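Local coordinates for uncharacterized conserved protein (Staphylococcus epidermidis, PDB 3FRM), which is of unknown function but is probably related to the GNAT acyltransferases, at residues K62-N66 against Q67-H71; I105-K108 against A109-L113; V168-N172 against H173-G177; D145-A148 against N149-K152. All coordinates share one frame; numbering follows the deposited sequence.

Contact 1 (K62-N66 against Q67-H71); sequences KMHLN and QSSYH
His64 O receives Ser69 N at 2.8 Å and Leu65 O receives Ser68 N at 3.1 Å, the nested pair of bonds (6→1 and 5→2) of a Schellman motif in which Ser68, at phi 64°, is the left-handed residue that ends helix 50-66. Ser69 folds back under the helix end, its CB lying 3.5 Å from His64 CB. The imidazole of His64 reaches past it to the backbone beyond: ND1 donates to His71 O at 2.9 Å, nearly straight (175°) and with the acceptor exactly in the ring plane. The two histidine rings meet obliquely, planes 46° apart, with His64 CE1 3.5 Å from His71 NE2, which bonds to the backbone O of Asn40. Across the helix end, Leu65 CD2 touches the edge of the Tyr70 ring at CD1 (3.8 Å). Gln67 runs extended beyond CG, passing His64 O, and NE2 donates to Ser69 OG at 2.9 Å while also bonding to Asn40 OD1; Ser69 OG has a further partner in Pro34 O. Because ND1 of the buried His64 is the donor, that nitrogen carries a proton, and the bond ties the imidazole to the chain leading into strand 72-75, fixing the ring's rotation.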
ATOM      1  N   LYS A  62       4.834   4.433  32.652  1.00 25.59           N
ATOM      2  CA  LYS A  62       5.042   5.451  33.707  1.00 25.42           C
ATOM      3  C   LYS A  62       5.408   6.821  33.138  1.00 25.04           C
ATOM      4  O   LYS A  62       4.808   7.837  33.473  1.00 25.41           O
ATOM      5  CB  LYS A  62       6.099   4.974  34.684  1.00 25.98           C
ATOM      6  CG  LYS A  62       5.510   4.169  35.823  1.00 28.16           C
ATOM      7  CD  LYS A  62       6.512   3.939  36.948  1.00 30.83           C
ATOM      8  CE  LYS A  62       7.153   2.513  36.889  1.00 33.50           C
ATOM      9  NZ  LYS A  62       6.258   1.424  37.405  1.00 29.77           N
HETATM   10  N   MSE A  63       6.365   6.864  32.240  1.00 24.32           N
HETATM   11  CA  MSE A  63       6.696   8.136  31.642  1.00 24.15           C
HETATM   12  C   MSE A  63       5.483   8.801  31.063  1.00 22.77           C
HETATM   13  O   MSE A  63       5.249   9.978  31.284  1.00 23.99           O
HETATM   14  CB  MSE A  63       7.741   7.963  30.546  1.00 24.31           C
HETATM   15  CG  MSE A  63       9.041   7.626  31.158  1.00 27.98           C
HETATM   16 SE   MSE A  63      10.600   7.604  30.002  0.80 39.94          SE
HETATM   17  CE  MSE A  63      10.705   9.422  29.317  1.00 34.21           C
ATOM     18  N   HIS A  64       4.727   8.047  30.289  1.00 20.93           N
ATOM     19  CA  HIS A  64       3.690   8.636  29.513  1.00 18.59           C
ATOM     20  C   HIS A  64       2.604   9.123  30.440  1.00 18.15           C
ATOM     21  O   HIS A  64       2.162  10.306  30.330  1.00 17.20           O
ATOM     22  CB  HIS A  64       3.197   7.645  28.469  1.00 18.37           C
ATOM     23  CG  HIS A  64       4.042   7.603  27.223  1.00 17.88           C
ATOM     24  ND1 HIS A  64       3.661   6.919  26.088  1.00 14.61           N
ATOM     25  CD2 HIS A  64       5.223   8.199  26.918  1.00 15.95           C
ATOM     26  CE1 HIS A  64       4.575   7.092  25.145  1.00 17.10           C
ATOM     27  NE2 HIS A  64       5.536   7.854  25.627  1.00 14.86           N
ATOM     28  N   LEU A  65       2.182   8.271  31.387  1.00 17.34           N
ATOM     29  CA  LEU A  65       1.138   8.730  32.313  1.00 16.83           C
ATOM     30  C   LEU A  65       1.579   9.954  33.117  1.00 16.68           C
ATOM     31  O   LEU A  65       0.776  10.808  33.458  1.00 15.24           O
ATOM     32  CB  LEU A  65       0.681   7.622  33.254  1.00 17.03           C
ATOM     33  CG  LEU A  65      -0.186   6.562  32.590  1.00 19.45           C
ATOM     34  CD1 LEU A  65      -0.421   5.384  33.571  1.00 16.76           C
ATOM     35  CD2 LEU A  65      -1.521   7.204  32.173  1.00 19.95           C
ATOM     36  N   ASN A  66       2.867  10.022  33.452  1.00 16.56           N
ATOM     37  CA  ASN A  66       3.379  11.192  34.157  1.00 16.19           C
ATOM     38  C   ASN A  66       3.151  12.540  33.424  1.00 16.08           C
ATOM     39  O   ASN A  66       2.961  13.550  34.079  1.00 15.47           O
ATOM     40  CB  ASN A  66       4.840  10.987  34.507  1.00 16.70           C
ATOM     41  CG  ASN A  66       5.430  12.142  35.293  1.00 17.50           C
ATOM     42  OD1 ASN A  66       5.113  12.357  36.472  1.00 15.68           O
ATOM     43  ND2 ASN A  66       6.345  12.869  34.644  1.00 20.84           N
ATOM     44  N   GLN A  67       3.180  12.548  32.090  1.00 15.39           N
ATOM     45  CA  GLN A  67       2.945  13.768  31.323  1.00 15.10           C
ATOM     46  C   GLN A  67       1.557  13.736  30.700  1.00 15.68           C
ATOM     47  O   GLN A  67       1.292  14.506  29.798  1.00 15.43           O
ATOM     48  CB  GLN A  67       4.043  14.000  30.221  1.00 14.87           C
ATOM     49  CG  GLN A  67       4.141  12.904  29.131  1.00 13.05           C
ATOM     50  CD  GLN A  67       5.152  13.201  27.984  1.00 16.38           C
ATOM     51  OE1 GLN A  67       6.187  13.861  28.193  1.00 17.34           O
ATOM     52  NE2 GLN A  67       4.868  12.679  26.777  1.00 11.38           N
ATOM     53  N   SER A  68       0.671  12.836  31.160  1.00 16.13           N
ATOM     54  CA  SER A  68      -0.670  12.769  30.596  1.00 15.48           C
ATOM     55  C   SER A  68      -0.696  12.376  29.114  1.00 15.65           C
ATOM     56  O   SER A  68      -1.531  12.893  28.359  1.00 15.85           O
ATOM     57  CB  SER A  68      -1.370  14.137  30.772  1.00 16.55           C
ATOM     58  OG  SER A  68      -1.521  14.460  32.159  1.00 17.24           O
ATOM     59  N   SER A  69       0.244  11.518  28.694  1.00 15.44           N
ATOM     60  CA  SER A  69       0.203  10.775  27.446  1.00 14.66           C
ATOM     61  C   SER A  69      -0.511   9.444  27.768  1.00 15.25           C
ATOM     62  O   SER A  69      -0.301   8.866  28.849  1.00 15.19           O
ATOM     63  CB  SER A  69       1.636  10.446  27.046  1.00 15.36           C
ATOM     64  OG  SER A  69       2.259  11.484  26.271  1.00 18.65           O
ATOM     65  N   TYR A  70      -1.357   8.935  26.881  1.00 14.58           N
ATOM     66  CA  TYR A  70      -2.174   7.772  27.267  1.00 15.31           C
ATOM     67  C   TYR A  70      -2.016   6.575  26.351  1.00 14.65           C
ATOM     68  O   TYR A  70      -2.758   5.593  26.497  1.00 14.69           O
ATOM     69  CB  TYR A  70      -3.659   8.136  27.420  1.00 14.17           C
ATOM     70  CG  TYR A  70      -3.872   9.302  28.367  1.00 17.04           C
ATOM     71  CD1 TYR A  70      -3.607   9.172  29.736  1.00 15.51           C
ATOM     72  CD2 TYR A  70      -4.337  10.536  27.883  1.00 18.98           C
ATOM     73  CE1 TYR A  70      -3.783  10.218  30.601  1.00 16.89           C
ATOM     74  CE2 TYR A  70      -4.532  11.598  28.728  1.00 16.69           C
ATOM     75  CZ  TYR A  70      -4.252  11.428  30.088  1.00 19.46           C
ATOM     76  OH  TYR A  70      -4.419  12.490  30.905  1.00 19.05           O
ATOM     77  N   HIS A  71      -1.023   6.622  25.462  1.00 14.12           N
ATOM     78  CA  HIS A  71      -0.820   5.564  24.515  1.00 14.00           C
ATOM     79  C   HIS A  71       0.518   4.883  24.799  1.00 16.45           C
ATOM     80  O   HIS A  71       1.276   5.318  25.662  1.00 15.80           O
ATOM     81  CB  HIS A  71      -0.783   6.200  23.150  1.00 15.58           C
ATOM     82  CG  HIS A  71       0.427   7.040  22.941  1.00 16.15           C
ATOM     83  ND1 HIS A  71       0.500   8.348  23.378  1.00 14.59           N
ATOM     84  CD2 HIS A  71       1.639   6.740  22.402  1.00 16.31           C
ATOM     85  CE1 HIS A  71       1.699   8.831  23.073  1.00 20.54           C
ATOM     86  NE2 HIS A  71       2.410   7.879  22.477  1.00 19.14           N
TER

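Contact 2 (I105-K108 against A109-L113); sequences IEAK and ALKEL
The chain leaves strand 96-105 at Ile105 and passes through Glu106 into the short helix that starts near Ala107, its first turn closed by Lys111 N to Ala107 O (3.0 Å) and an almost straight bond from Glu112 N to Lys108 O (177° at the hydrogen). Ala107 O is gripped twice: Lys111 N lies in its carbonyl plane, whereas Leu110 N, at 2.8 Å, sits above that plane, so an i+3 and an i+4 bond share one acceptor. Ala109 N makes only a weak bond to Glu106 O. The apolar contact is carried by Ile105. With CG1 swung opposite the backbone N (chi1 -161°), CD1 sits between Ala109 CB (3.5 Å) and Leu110 CD1 (3.6 Å), while CG2 meets Leu110 CD2 at 3.4 Å. Lys111 runs out extended, its CE passing 4.2 Å from Ala107 CB on the way to a weak bond between NZ and Asn217 O. Outside the segments, Tyr240 touches both Ile105 and Leu110, and helix 204-216 lies against Ala107 and Leu110 through Ala216 and Gln209. This is a strand-to-helix junction, in which the last strand residue packs its buried side chain beneath the first turn of the helix that follows.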
ATOM      1  N   ILE A 105      14.949   8.297  -3.515  1.00 18.68           N
ATOM      2  CA  ILE A 105      15.093   8.628  -4.918  1.00 17.40           C
ATOM      3  C   ILE A 105      16.191   9.689  -5.143  1.00 18.15           C
ATOM      4  O   ILE A 105      16.485  10.465  -4.243  1.00 18.78           O
ATOM      5  CB  ILE A 105      13.755   9.051  -5.542  1.00 16.84           C
ATOM      6  CG1 ILE A 105      13.879   8.926  -7.079  1.00 14.61           C
ATOM      7  CG2 ILE A 105      13.392  10.459  -5.094  1.00 15.69           C
ATOM      8  CD1 ILE A 105      12.619   9.247  -7.927  1.00 10.36           C
ATOM      9  N   GLU A 106      16.831   9.689  -6.320  1.00 17.73           N
ATOM     10  CA  GLU A 106      17.800  10.781  -6.701  1.00 18.72           C
ATOM     11  C   GLU A 106      17.030  11.994  -7.153  1.00 17.55           C
ATOM     12  O   GLU A 106      16.027  11.814  -7.820  1.00 18.78           O
ATOM     13  CB  GLU A 106      18.796  10.357  -7.824  1.00 17.17           C
ATOM     14  CG  GLU A 106      18.890   8.840  -8.010  1.00 22.89           C
ATOM     15  CD  GLU A 106      20.317   8.214  -8.100  1.00 30.79           C
ATOM     16  OE1 GLU A 106      20.653   7.392  -7.191  1.00 32.39           O
ATOM     17  OE2 GLU A 106      21.085   8.463  -9.094  1.00 33.68           O
ATOM     18  N   ALA A 107      17.475  13.208  -6.791  1.00 16.39           N
ATOM     19  CA  ALA A 107      16.793  14.477  -7.170  1.00 15.07           C
ATOM     20  C   ALA A 107      16.412  14.570  -8.627  1.00 14.78           C
ATOM     21  O   ALA A 107      15.268  14.861  -8.958  1.00 13.72           O
ATOM     22  CB  ALA A 107      17.637  15.707  -6.791  1.00 14.68           C
ATOM     23  N   LYS A 108      17.388  14.327  -9.505  1.00 14.69           N
ATOM     24  CA  LYS A 108      17.199  14.486 -10.939  1.00 14.00           C
ATOM     25  C   LYS A 108      15.953  13.703 -11.399  1.00 14.37           C
ATOM     26  O   LYS A 108      15.207  14.155 -12.264  1.00 14.87           O
ATOM     27  CB  LYS A 108      18.485  14.047 -11.690  1.00 13.28           C
ATOM     28  CG  LYS A 108      18.269  13.267 -12.966  1.00 12.52           C
ATOM     29  CD  LYS A 108      19.578  13.195 -13.815  1.00 12.58           C
ATOM     30  CE  LYS A 108      19.318  13.331 -15.315  1.00  8.97           C
ATOM     31  NZ  LYS A 108      20.589  13.086 -15.962  1.00 10.96           N
ATOM     32  N   ALA A 109      15.720  12.541 -10.800  1.00 14.63           N
ATOM     33  CA  ALA A 109      14.608  11.691 -11.213  1.00 14.81           C
ATOM     34  C   ALA A 109      13.271  12.392 -10.948  1.00 15.14           C
ATOM     35  O   ALA A 109      12.322  12.203 -11.686  1.00 15.84           O
ATOM     36  CB  ALA A 109      14.672  10.325 -10.526  1.00 12.33           C
ATOM     37  N   LEU A 110      13.213  13.214  -9.910  1.00 16.08           N
ATOM     38  CA  LEU A 110      12.022  14.009  -9.601  1.00 16.02           C
ATOM     39  C   LEU A 110      11.974  15.298 -10.444  1.00 16.97           C
ATOM     40  O   LEU A 110      10.885  15.801 -10.766  1.00 16.32           O
ATOM     41  CB  LEU A 110      12.027  14.376  -8.116  1.00 15.31           C
ATOM     42  CG  LEU A 110      11.256  13.634  -7.010  1.00 17.59           C
ATOM     43  CD1 LEU A 110      10.697  12.250  -7.329  1.00 13.82           C
ATOM     44  CD2 LEU A 110      12.088  13.584  -5.737  1.00 17.19           C
ATOM     45  N   LYS A 111      13.134  15.861 -10.775  1.00 17.91           N
ATOM     46  CA  LYS A 111      13.179  17.055 -11.628  1.00 19.59           C
ATOM     47  C   LYS A 111      12.507  16.716 -12.963  1.00 20.39           C
ATOM     48  O   LYS A 111      11.657  17.434 -13.479  1.00 19.66           O
ATOM     49  CB  LYS A 111      14.638  17.445 -11.925  1.00 20.44           C
ATOM     50  CG  LYS A 111      15.444  17.960 -10.748  1.00 21.83           C
ATOM     51  CD  LYS A 111      16.877  18.400 -11.170  1.00 22.33           C
ATOM     52  CE  LYS A 111      17.720  18.531  -9.888  1.00 24.72           C
ATOM     53  NZ  LYS A 111      19.052  19.135 -10.143  1.00 28.42           N
ATOM     54  N   GLU A 112      12.941  15.598 -13.524  1.00 22.14           N
ATOM     55  CA  GLU A 112      12.399  15.031 -14.758  1.00 22.73           C
ATOM     56  C   GLU A 112      10.841  14.966 -14.788  1.00 22.75           C
ATOM     57  O   GLU A 112      10.257  14.962 -15.865  1.00 21.49           O
ATOM     58  CB  GLU A 112      12.984  13.619 -14.912  1.00 22.53           C
ATOM     59  CG  GLU A 112      12.763  12.999 -16.252  1.00 25.43           C
ATOM     60  CD  GLU A 112      11.358  12.396 -16.421  1.00 27.98           C
ATOM     61  OE1 GLU A 112      10.669  12.113 -15.387  1.00 28.00           O
ATOM     62  OE2 GLU A 112      10.962  12.201 -17.604  1.00 26.66           O
ATOM     63  N   LEU A 113      10.175  14.883 -13.631  1.00 22.69           N
ATOM     64  CA  LEU A 113       8.704  14.699 -13.629  1.00 23.60           C
ATOM     65  C   LEU A 113       7.891  15.895 -14.123  1.00 24.62           C
ATOM     66  O   LEU A 113       6.693  15.766 -14.436  1.00 24.56           O
ATOM     67  CB  LEU A 113       8.213  14.352 -12.247  1.00 22.69           C
ATOM     68  CG  LEU A 113       7.947  12.909 -11.861  1.00 23.18           C
ATOM     69  CD1 LEU A 113       8.576  11.874 -12.767  1.00 19.01           C
ATOM     70  CD2 LEU A 113       8.362  12.729 -10.429  1.00 21.17           C
TER

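Contact 3 (V168-N172 against H173-G177); sequences VAYVN and HQPVG
Pro175 CB is the meeting point on one face of this hairpin, touching Val168 CG1 at 3.7 Å and Tyr170 CE1 at 4.0 Å. Val168 and Pro175 lie alongside, whereas the tyrosine slants across the proline and presents its ring edge to the backbone of His173 and Gln174. Placing CG beside its own backbone N (chi1 -60°) lays the Tyr170 ring along the neighbouring strand; the hydroxyl is then held by Asp131 OD1. Helix 129-136 backs the same face, with Asp131, His134 and Val135 on Pro175. On the other face Val171 CG2 approaches Val176 CG1 at 4.2 Å, and Ile204 of helix 204-216 touches both valines. The backbone sets this register. Val171 and Gln174 exchange bonds, N to O at 3.1 Å and O to N at 3.0 Å, around the turn formed by Asn172 and His173. Farther along, Ala169 N bonds to Gly177 O at 2.8 Å, while Ala169 O takes Val176 N at 2.8 Å and, weakly, Gly177 N. Two residues facing one define a classic beta bulge, here following a type I' turn in an antiparallel hairpin with a two-residue loop that joins strands 165-171 and 174-183 within the GNAT family region.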
ATOM      1  N   VAL A 168       2.308  24.669  -0.497  1.00 17.44           N
ATOM      2  CA  VAL A 168       0.910  24.555  -0.891  1.00 16.70           C
ATOM      3  C   VAL A 168       0.899  24.765  -2.376  1.00 16.53           C
ATOM      4  O   VAL A 168       1.481  25.746  -2.869  1.00 15.61           O
ATOM      5  CB  VAL A 168       0.011  25.687  -0.282  1.00 17.70           C
ATOM      6  CG1 VAL A 168      -1.455  25.565  -0.741  1.00 17.60           C
ATOM      7  CG2 VAL A 168       0.057  25.667   1.201  1.00 16.51           C
ATOM      8  N   ALA A 169       0.249  23.842  -3.089  1.00 15.89           N
ATOM      9  CA  ALA A 169       0.013  24.001  -4.516  1.00 14.52           C
ATOM     10  C   ALA A 169      -1.397  24.527  -4.748  1.00 14.97           C
ATOM     11  O   ALA A 169      -2.361  24.139  -4.006  1.00 13.45           O
ATOM     12  CB  ALA A 169       0.197  22.703  -5.235  1.00 14.78           C
ATOM     13  N   TYR A 170      -1.516  25.403  -5.759  1.00 13.66           N
ATOM     14  CA  TYR A 170      -2.804  25.939  -6.159  1.00 15.14           C
ATOM     15  C   TYR A 170      -3.057  25.636  -7.600  1.00 16.18           C
ATOM     16  O   TYR A 170      -2.160  25.780  -8.446  1.00 15.26           O
ATOM     17  CB  TYR A 170      -2.891  27.466  -5.999  1.00 14.68           C
ATOM     18  CG  TYR A 170      -2.688  28.005  -4.608  1.00 15.04           C
ATOM     19  CD1 TYR A 170      -3.756  28.577  -3.902  1.00 16.07           C
ATOM     20  CD2 TYR A 170      -1.434  27.961  -3.992  1.00 15.90           C
ATOM     21  CE1 TYR A 170      -3.607  29.080  -2.610  1.00 13.25           C
ATOM     22  CE2 TYR A 170      -1.266  28.458  -2.684  1.00 17.33           C
ATOM     23  CZ  TYR A 170      -2.360  29.037  -2.013  1.00 15.28           C
ATOM     24  OH  TYR A 170      -2.191  29.567  -0.758  1.00 14.05           O
ATOM     25  N   VAL A 171      -4.308  25.262  -7.874  1.00 17.46           N
ATOM     26  CA  VAL A 171      -4.849  25.242  -9.243  1.00 17.02           C
ATOM     27  C   VAL A 171      -6.019  26.196  -9.223  1.00 18.24           C
ATOM     28  O   VAL A 171      -6.896  26.114  -8.327  1.00 18.61           O
ATOM     29  CB  VAL A 171      -5.292  23.822  -9.673  1.00 16.62           C
ATOM     30  CG1 VAL A 171      -5.820  23.840 -11.098  1.00 14.96           C
ATOM     31  CG2 VAL A 171      -4.128  22.893  -9.563  1.00 12.78           C
ATOM     32  N   ASN A 172      -6.022  27.100 -10.210  1.00 19.60           N
ATOM     33  CA  ASN A 172      -6.937  28.247 -10.299  1.00 20.49           C
ATOM     34  C   ASN A 172      -7.148  28.941  -8.952  1.00 20.69           C
ATOM     35  O   ASN A 172      -8.300  29.073  -8.547  1.00 21.22           O
ATOM     36  CB  ASN A 172      -8.336  27.853 -10.839  1.00 20.83           C
ATOM     37  CG  ASN A 172      -8.319  26.635 -11.755  1.00 22.88           C
ATOM     38  OD1 ASN A 172      -8.100  26.746 -12.961  1.00 25.32           O
ATOM     39  ND2 ASN A 172      -8.594  25.470 -11.190  1.00 25.33           N
ATOM     40  N   HIS A 173      -6.080  29.369  -8.258  1.00 20.45           N
ATOM     41  CA  HIS A 173      -6.197  30.038  -6.904  1.00 20.65           C
ATOM     42  C   HIS A 173      -6.899  29.229  -5.804  1.00 21.18           C
ATOM     43  O   HIS A 173      -7.275  29.773  -4.772  1.00 21.59           O
ATOM     44  CB  HIS A 173      -6.840  31.442  -6.976  1.00 19.87           C
ATOM     45  CG  HIS A 173      -6.331  32.260  -8.108  1.00 19.55           C
ATOM     46  ND1 HIS A 173      -6.967  32.304  -9.328  1.00 21.01           N
ATOM     47  CD2 HIS A 173      -5.201  32.987  -8.245  1.00 19.24           C
ATOM     48  CE1 HIS A 173      -6.269  33.057 -10.162  1.00 20.33           C
ATOM     49  NE2 HIS A 173      -5.189  33.478  -9.528  1.00 21.19           N
ATOM     50  N   GLN A 174      -7.059  27.928  -5.994  1.00 21.49           N
ATOM     51  CA  GLN A 174      -7.665  27.113  -4.952  1.00 21.17           C
ATOM     52  C   GLN A 174      -6.560  26.187  -4.385  1.00 20.95           C
ATOM     53  O   GLN A 174      -5.850  25.519  -5.150  1.00 20.04           O
ATOM     54  CB  GLN A 174      -8.882  26.372  -5.527  1.00 21.50           C
ATOM     55  CG  GLN A 174      -9.513  25.267  -4.644  1.00 25.66           C
ATOM     56  CD  GLN A 174     -10.408  24.244  -5.414  1.00 27.41           C
ATOM     57  OE1 GLN A 174     -10.918  23.269  -4.823  1.00 28.79           O
ATOM     58  NE2 GLN A 174     -10.594  24.470  -6.717  1.00 26.04           N
ATOM     59  N   PRO A 175      -6.369  26.187  -3.048  1.00 20.60           N
ATOM     60  CA  PRO A 175      -5.295  25.321  -2.560  1.00 20.48           C
ATOM     61  C   PRO A 175      -5.693  23.844  -2.698  1.00 20.15           C
ATOM     62  O   PRO A 175      -6.835  23.489  -2.468  1.00 20.20           O
ATOM     63  CB  PRO A 175      -5.149  25.722  -1.109  1.00 20.46           C
ATOM     64  CG  PRO A 175      -6.518  26.241  -0.711  1.00 21.81           C
ATOM     65  CD  PRO A 175      -7.144  26.811  -1.957  1.00 20.35           C
ATOM     66  N   VAL A 176      -4.740  23.007  -3.068  1.00 19.54           N
ATOM     67  CA  VAL A 176      -5.031  21.688  -3.573  1.00 19.79           C
ATOM     68  C   VAL A 176      -4.013  20.553  -3.178  1.00 18.78           C
ATOM     69  O   VAL A 176      -4.368  19.380  -3.160  1.00 18.95           O
ATOM     70  CB  VAL A 176      -5.209  21.838  -5.079  1.00 20.25           C
ATOM     71  CG1 VAL A 176      -4.422  20.801  -5.877  1.00 22.76           C
ATOM     72  CG2 VAL A 176      -6.693  21.909  -5.431  1.00 21.35           C
ATOM     73  N   GLY A 177      -2.773  20.921  -2.848  1.00 18.16           N
ATOM     74  CA  GLY A 177      -1.680  19.967  -2.544  1.00 16.35           C
ATOM     75  C   GLY A 177      -0.765  20.502  -1.447  1.00 14.85           C
ATOM     76  O   GLY A 177      -0.504  21.702  -1.386  1.00 16.03           O
TER

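Contact 4 (D145-A148 against N149-K152); sequences DSYA and NMVK
Asn149 folds back over the preceding turn of helix 145-158, bringing CB within 3.5 Å and CG within 3.6 Å of Asp145 O. Its CG stands beside its own backbone N (chi1 -81°), which keeps the side chain next to the oxygen that accepts from Asn149 N (2.7 Å). The carboxylate of Asp145 turns instead to a salt bridge with Arg141. Ala148, whose side chain touches Arg141, joins the next turn through its backbone, Ala148 O accepting from Lys152 N at 2.9 Å. Tyr147 carries the apolar part of the contact. The terminal methyl CE of Met150, a selenomethionine, sits over the middle of the tyrosine ring, 3.7 Å from the centroid and 13° off the ring normal, a CH-pi contact. The selenium lies farther out above the same face, making this a Met-aromatic pair, although the methyl does the touching. Tyr147 CG opposite its backbone N (chi1 -170°) and the bend of Met150 at chi2 bring CE over the ring face. Val151 CG2 crosses to Tyr147 CE2 at 3.7 Å. Beyond the helix the tyrosine OH accepts a hydrogen bond from the backbone N of Tyr37, and the rings of Phe143 and Tyr37 also meet it. Aromatic and methionine side chains three residues apart, with a valine at the fourth, form an apolar stripe along one side of an alpha-helix, here against the loop containing Leu35, Lys36 and Tyr37.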
ATOM      1  N   ASP A 145     -11.173  13.041  14.783  1.00 17.13           N
ATOM      2  CA  ASP A 145     -11.244  14.472  14.497  1.00 18.48           C
ATOM      3  C   ASP A 145     -10.439  15.340  15.445  1.00 19.21           C
ATOM      4  O   ASP A 145      -9.641  16.199  15.012  1.00 19.38           O
ATOM      5  CB  ASP A 145     -12.729  14.942  14.524  1.00 17.03           C
ATOM      6  CG  ASP A 145     -13.556  14.290  13.419  1.00 19.05           C
ATOM      7  OD1 ASP A 145     -14.665  13.782  13.703  1.00 22.00           O
ATOM      8  OD2 ASP A 145     -13.066  14.223  12.247  1.00 21.43           O
ATOM      9  N   SER A 146     -10.703  15.140  16.730  1.00 18.90           N
ATOM     10  CA  SER A 146     -10.050  15.889  17.775  1.00 19.58           C
ATOM     11  C   SER A 146      -8.534  15.694  17.788  1.00 19.55           C
ATOM     12  O   SER A 146      -7.788  16.638  18.085  1.00 19.84           O
ATOM     13  CB  SER A 146     -10.695  15.535  19.127  1.00 20.01           C
ATOM     14  OG  SER A 146      -9.796  15.628  20.196  1.00 21.69           O
ATOM     15  N   TYR A 147      -8.076  14.494  17.461  1.00 18.48           N
ATOM     16  CA  TYR A 147      -6.666  14.324  17.246  1.00 18.82           C
ATOM     17  C   TYR A 147      -6.112  15.142  16.057  1.00 18.87           C
ATOM     18  O   TYR A 147      -5.065  15.796  16.193  1.00 19.47           O
ATOM     19  CB  TYR A 147      -6.382  12.868  16.974  1.00 19.20           C
ATOM     20  CG  TYR A 147      -4.914  12.510  16.967  1.00 20.86           C
ATOM     21  CD1 TYR A 147      -4.376  11.841  18.049  1.00 23.54           C
ATOM     22  CD2 TYR A 147      -4.060  12.815  15.871  1.00 19.94           C
ATOM     23  CE1 TYR A 147      -3.040  11.469  18.079  1.00 25.60           C
ATOM     24  CE2 TYR A 147      -2.717  12.469  15.908  1.00 20.15           C
ATOM     25  CZ  TYR A 147      -2.221  11.792  17.021  1.00 24.45           C
ATOM     26  OH  TYR A 147      -0.925  11.385  17.157  1.00 28.50           O
ATOM     27  N   ALA A 148      -6.722  14.989  14.875  1.00 17.46           N
ATOM     28  CA  ALA A 148      -6.397  15.836  13.716  1.00 16.92           C
ATOM     29  C   ALA A 148      -6.393  17.297  14.132  1.00 18.17           C
ATOM     30  O   ALA A 148      -5.455  18.016  13.798  1.00 18.89           O
ATOM     31  CB  ALA A 148      -7.378  15.625  12.539  1.00 12.96           C
ATOM     32  N   ASN A 149      -7.410  17.737  14.882  1.00 19.56           N
ATOM     33  CA  ASN A 149      -7.480  19.141  15.274  1.00 21.30           C
ATOM     34  C   ASN A 149      -6.334  19.606  16.150  1.00 21.73           C
ATOM     35  O   ASN A 149      -5.864  20.736  15.997  1.00 21.04           O
ATOM     36  CB  ASN A 149      -8.808  19.504  15.923  1.00 21.98           C
ATOM     37  CG  ASN A 149      -9.911  19.758  14.904  1.00 24.44           C
ATOM     38  OD1 ASN A 149      -9.631  19.987  13.692  1.00 29.48           O
ATOM     39  ND2 ASN A 149     -11.188  19.670  15.364  1.00 19.98           N
HETATM   40  N   MSE A 150      -5.875  18.739  17.055  1.00 23.48           N
HETATM   41  CA  MSE A 150      -4.771  19.123  17.932  1.00 24.46           C
HETATM   42  C   MSE A 150      -3.457  19.105  17.148  1.00 23.66           C
HETATM   43  O   MSE A 150      -2.544  19.837  17.471  1.00 23.52           O
HETATM   44  CB  MSE A 150      -4.746  18.400  19.312  1.00 25.25           C
HETATM   45  CG  MSE A 150      -3.913  17.145  19.511  1.00 29.71           C
HETATM   46 SE   MSE A 150      -1.941  16.918  19.060  0.90 44.99          SE
HETATM   47  CE  MSE A 150      -2.020  14.978  18.742  1.00 38.98           C
ATOM     48  N   VAL A 151      -3.374  18.308  16.095  1.00 23.73           N
ATOM     49  CA  VAL A 151      -2.210  18.383  15.236  1.00 24.16           C
ATOM     50  C   VAL A 151      -2.263  19.683  14.420  1.00 24.71           C
ATOM     51  O   VAL A 151      -1.246  20.323  14.243  1.00 24.85           O
ATOM     52  CB  VAL A 151      -2.050  17.129  14.357  1.00 24.35           C
ATOM     53  CG1 VAL A 151      -1.013  17.353  13.270  1.00 24.00           C
ATOM     54  CG2 VAL A 151      -1.646  15.920  15.234  1.00 25.53           C
ATOM     55  N   LYS A 152      -3.454  20.095  13.980  1.00 25.02           N
ATOM     56  CA  LYS A 152      -3.626  21.379  13.308  1.00 25.03           C
ATOM     57  C   LYS A 152      -3.139  22.535  14.143  1.00 24.75           C
ATOM     58  O   LYS A 152      -2.344  23.337  13.701  1.00 25.42           O
ATOM     59  CB  LYS A 152      -5.083  21.623  12.955  1.00 25.38           C
ATOM     60  CG  LYS A 152      -5.446  21.224  11.518  1.00 28.11           C
ATOM     61  CD  LYS A 152      -6.939  21.439  11.251  1.00 30.34           C
ATOM     62  CE  LYS A 152      -7.321  22.916  11.228  1.00 34.35           C
ATOM     63  NZ  LYS A 152      -8.754  23.192  11.605  1.00 35.83           N
TER

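All four contacts are local and share no atoms, but they sample separate parts of one mixed sheet and the helices around it. Contacts 1 and 2 lie on opposite sides of the chain's centre, their own centres about 42 Å apart. Contacts 1 and 4 come closer, about 7 Å between nearest atoms, and Tyr37 bridges them: its ring meets both His71 and Tyr147. Contacts 2 and 3, with centres about 22 Å apart, are linked by helix 204-216, which touches Ala107 and Leu110 in one and Ala169, Val171 and Val176 in the other. A sodium ion, at a site including Tyr159 and Asp162, lies about 13 Å from the Val168 side chain of contact 3.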